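Local atomic coordinates of NADH oxidoreductase (Mesorhizobium loti, PDB entry 3PI7), a protein that probably binds NADPH and acts as an NAD(P)H-dependent oxidoreductase, perhaps a quinone reductase, combining a GroES-like fold with a Rossmann fold. Residues K106-A111 / C131-D136. Residues are numbered along the deposited sequence; the frame is centred on the assembly and turned at random. Where two conformers were deposited one is given.
Sequences KRVAFA and CIPLLD
A chi1 of 172° sets Arg107 CG anti to the backbone N and a bend at chi3 (71°) turns NE; the guanidinium beyond lies across Leu134, whose own CG stands anti to the carbonyl carbon. The two side chains cross at about a right angle, and Leu134 CD1 lies under the centre of the guanidinium face, 4.1 Å from Arg107 CZ. This pair closes one end of an antiparallel strand pairing in the GroES-like domain, where 131-133 runs beside 107-111, itself hydrogen-bonded on its other side to strand 86-94.

Ala109 and Ile132 form the hydrogen-bonded pair: Ile132 N donates a hydrogen bond to Ala109 O at 2.8 Å, in the plane of that carbonyl, while Ala109 N donates to Ile132 O. Beyond the short strand the pattern persists for one further bond, a nearly straight one from Leu134 N to Arg107 O (2.9 Å). It is an example of a strand pair with different neighbours on its two faces. On one face Val108, Phe110, Cys131 and Pro133 gather, with Cys131 SG 3.9 Å from Phe110 CB, and strand 51-56 covers Phe110 and Cys131. On the other, Ala109 CB meets Leu134 CD2 at 3.9 Å, and helix 298-313 packs on Ile132 and Leu134.

The polar end of Arg107 has three named partners: NH1 makes a salt bridge with Asp140, and NH2 makes a hydrogen bond to Val138 O. A water in the guanidinium plane accepts from Arg107 NE at 2.9 Å and donates to Leu134 O at 2.7 Å.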
ATOM      1  N   LYS A 106      30.144 -28.536 -12.667  1.00 14.41           N
ATOM      2  CA  LYS A 106      30.192 -27.114 -12.938  1.00 12.52           C
ATOM      3  C   LYS A 106      30.275 -26.321 -11.664  1.00 14.24           C
ATOM      4  O   LYS A 106      29.754 -26.720 -10.628  1.00 14.17           O
ATOM      5  CB  LYS A 106      28.975 -26.676 -13.782  1.00 13.91           C
ATOM      6  CG  LYS A 106      29.101 -27.224 -15.190  1.00 21.22           C
ATOM      7  CD  LYS A 106      27.932 -26.872 -16.095  1.00 32.73           C
ATOM      8  CE  LYS A 106      28.220 -27.359 -17.505  1.00 37.12           C
ATOM      9  NZ  LYS A 106      27.070 -28.123 -18.087  1.00 40.81           N
ATOM     10  N   ARG A 107      31.021 -25.224 -11.742  1.00 10.64           N
ATOM     11  CA  ARG A 107      31.156 -24.278 -10.668  1.00 11.70           C
ATOM     12  C   ARG A 107      29.999 -23.305 -10.820  1.00 14.62           C
ATOM     13  O   ARG A 107      29.788 -22.765 -11.916  1.00 15.68           O
ATOM     14  CB  ARG A 107      32.495 -23.608 -10.807  1.00 16.03           C
ATOM     15  CG  ARG A 107      32.734 -22.456  -9.890  1.00 20.34           C
ATOM     16  CD  ARG A 107      34.094 -21.914 -10.290  1.00 30.21           C
ATOM     17  NE  ARG A 107      34.109 -21.217 -11.590  1.00 23.41           N
ATOM     18  CZ  ARG A 107      34.639 -20.009 -11.739  1.00 37.03           C
ATOM     19  NH1 ARG A 107      35.185 -19.384 -10.701  1.00 21.21           N
ATOM     20  NH2 ARG A 107      34.613 -19.405 -12.922  1.00 29.41           N
ATOM     21  N   VAL A 108      29.204 -23.155  -9.765  1.00 11.88           N
ATOM     22  CA  VAL A 108      27.986 -22.373  -9.846  1.00 10.12           C
ATOM     23  C   VAL A 108      27.821 -21.423  -8.699  1.00 14.09           C
ATOM     24  O   VAL A 108      28.274 -21.696  -7.584  1.00 15.45           O
ATOM     25  CB  VAL A 108      26.715 -23.306  -9.867  1.00 13.75           C
ATOM     26  CG1 VAL A 108      26.621 -24.150 -11.138  1.00 13.21           C
ATOM     27  CG2 VAL A 108      26.632 -24.183  -8.610  1.00 12.87           C
ATOM     28  N   ALA A 109      27.121 -20.332  -8.966  1.00 12.52           N
ATOM     29  CA  ALA A 109      26.548 -19.495  -7.920  1.00 11.90           C
ATOM     30  C   ALA A 109      25.236 -20.181  -7.604  1.00 13.12           C
ATOM     31  O   ALA A 109      24.597 -20.697  -8.535  1.00 12.66           O
ATOM     32  CB  ALA A 109      26.319 -18.084  -8.435  1.00 13.63           C
ATOM     33  N   PHE A 110      24.828 -20.272  -6.338  1.00  8.84           N
ATOM     34  CA  PHE A 110      23.577 -20.975  -6.105  1.00  8.44           C
ATOM     35  C   PHE A 110      22.763 -20.329  -4.998  1.00 12.96           C
ATOM     36  O   PHE A 110      23.326 -19.676  -4.128  1.00 13.29           O
ATOM     37  CB  PHE A 110      23.818 -22.451  -5.780  1.00 10.08           C
ATOM     38  CG  PHE A 110      24.552 -22.657  -4.485  1.00 10.32           C
ATOM     39  CD1 PHE A 110      25.944 -22.658  -4.448  1.00 12.64           C
ATOM     40  CD2 PHE A 110      23.856 -22.883  -3.305  1.00 11.04           C
ATOM     41  CE1 PHE A 110      26.631 -22.829  -3.235  1.00 13.27           C
ATOM     42  CE2 PHE A 110      24.539 -23.025  -2.096  1.00 11.63           C
ATOM     43  CZ  PHE A 110      25.920 -23.012  -2.076  1.00 11.65           C
ATOM     44  N   ALA A 111      21.455 -20.589  -5.016  1.00 11.31           N
ATOM     45  CA  ALA A 111      20.511 -20.147  -4.004  1.00 13.10           C
ATOM     46  C   ALA A 111      19.810 -21.406  -3.531  1.00 15.45           C
ATOM     47  O   ALA A 111      19.337 -22.196  -4.348  1.00 14.44           O
ATOM     48  CB  ALA A 111      19.535 -19.119  -4.590  1.00 13.91           C
ATOM     49  N   CYS A 131      20.748 -22.453  -9.877  1.00 13.96           N
ATOM     50  CA  CYS A 131      22.188 -22.386 -10.065  1.00 13.50           C
ATOM     51  C   CYS A 131      22.539 -21.607 -11.260  1.00 17.26           C
ATOM     52  O   CYS A 131      21.852 -21.683 -12.270  1.00 16.68           O
ATOM     53  CB  CYS A 131      22.781 -23.784 -10.159  1.00 14.64           C
ATOM     54  SG  CYS A 131      22.575 -24.747  -8.654  1.00 17.42           S
ATOM     55  N   ILE A 132      23.648 -20.886 -11.173  1.00 13.70           N
ATOM     56  CA  ILE A 132      24.136 -20.143 -12.330  1.00 15.19           C
ATOM     57  C   ILE A 132      25.525 -20.646 -12.622  1.00 17.61           C
ATOM     58  O   ILE A 132      26.439 -20.327 -11.856  1.00 17.00           O
ATOM     59  CB  ILE A 132      24.135 -18.603 -12.101  1.00 18.21           C
ATOM     60  CG1 ILE A 132      22.737 -18.045 -11.771  1.00 19.31           C
ATOM     61  CG2 ILE A 132      24.819 -17.869 -13.261  1.00 19.05           C
ATOM     62  CD1 ILE A 132      22.753 -16.567 -11.320  1.00 21.75           C
ATOM     63  N   PRO A 133      25.724 -21.446 -13.691  1.00 16.27           N
ATOM     64  CA  PRO A 133      27.082 -21.882 -14.008  1.00 17.69           C
ATOM     65  C   PRO A 133      27.914 -20.649 -14.296  1.00 22.54           C
ATOM     66  O   PRO A 133      27.492 -19.742 -15.029  1.00 22.33           O
ATOM     67  CB  PRO A 133      26.902 -22.788 -15.225  1.00 19.50           C
ATOM     68  CG  PRO A 133      25.432 -23.182 -15.207  1.00 23.84           C
ATOM     69  CD  PRO A 133      24.757 -21.937 -14.689  1.00 19.63           C
ATOM     70  N   LEU A 134      29.037 -20.553 -13.627  1.00 18.36           N
ATOM     71  CA  LEU A 134      29.822 -19.370 -13.854  1.00 19.30           C
ATOM     72  C   LEU A 134      30.664 -19.517 -15.076  1.00 25.43           C
ATOM     73  O   LEU A 134      31.120 -20.637 -15.407  1.00 23.33           O
ATOM     74  CB  LEU A 134      30.716 -19.073 -12.646  1.00 19.50           C
ATOM     75  CG  LEU A 134      30.047 -18.961 -11.284  1.00 24.74           C
ATOM     76  CD1 LEU A 134      31.102 -18.748 -10.211  1.00 27.41           C
ATOM     77  CD2 LEU A 134      29.026 -17.843 -11.258  1.00 23.23           C
ATOM     78  N   LEU A 135      30.877 -18.396 -15.772  0.50 22.50           N
ATOM     79  CA  LEU A 135      31.790 -18.343 -16.911  0.50 23.11           C
ATOM     80  C   LEU A 135      33.154 -18.783 -16.386  0.50 27.64           C
ATOM     81  O   LEU A 135      33.470 -18.483 -15.231  0.50 26.04           O
ATOM     82  CB  LEU A 135      31.820 -16.914 -17.460  0.50 22.86           C
ATOM     83  CG  LEU A 135      32.766 -16.607 -18.605  0.50 27.34           C
ATOM     84  CD1 LEU A 135      32.288 -17.234 -19.916  0.50 27.29           C
ATOM     85  CD2 LEU A 135      32.891 -15.139 -18.775  0.50 30.21           C
ATOM     86  N   ASP A 136      33.919 -19.538 -17.187  1.00 25.96           N
ATOM     87  CA  ASP A 136      35.222 -20.104 -16.787  1.00 26.48           C
ATOM     88  C   ASP A 136      36.224 -19.070 -16.227  1.00 32.39           C
ATOM     89  O   ASP A 136      37.039 -19.429 -15.370  1.00 32.75           O
ATOM     90  CB  ASP A 136      35.860 -20.837 -17.976  1.00 28.13           C
ATOM     91  CG  ASP A 136      36.112 -19.933 -19.178  1.00 35.11           C
ATOM     92  OD1 ASP A 136      35.130 -19.339 -19.700  1.00 35.81           O
ATOM     93  OD2 ASP A 136      37.278 -19.822 -19.599  1.00 32.76           O
TER
HETATM   94  O   HOH W   1      33.186 -21.822 -14.236  1.00 31.85           O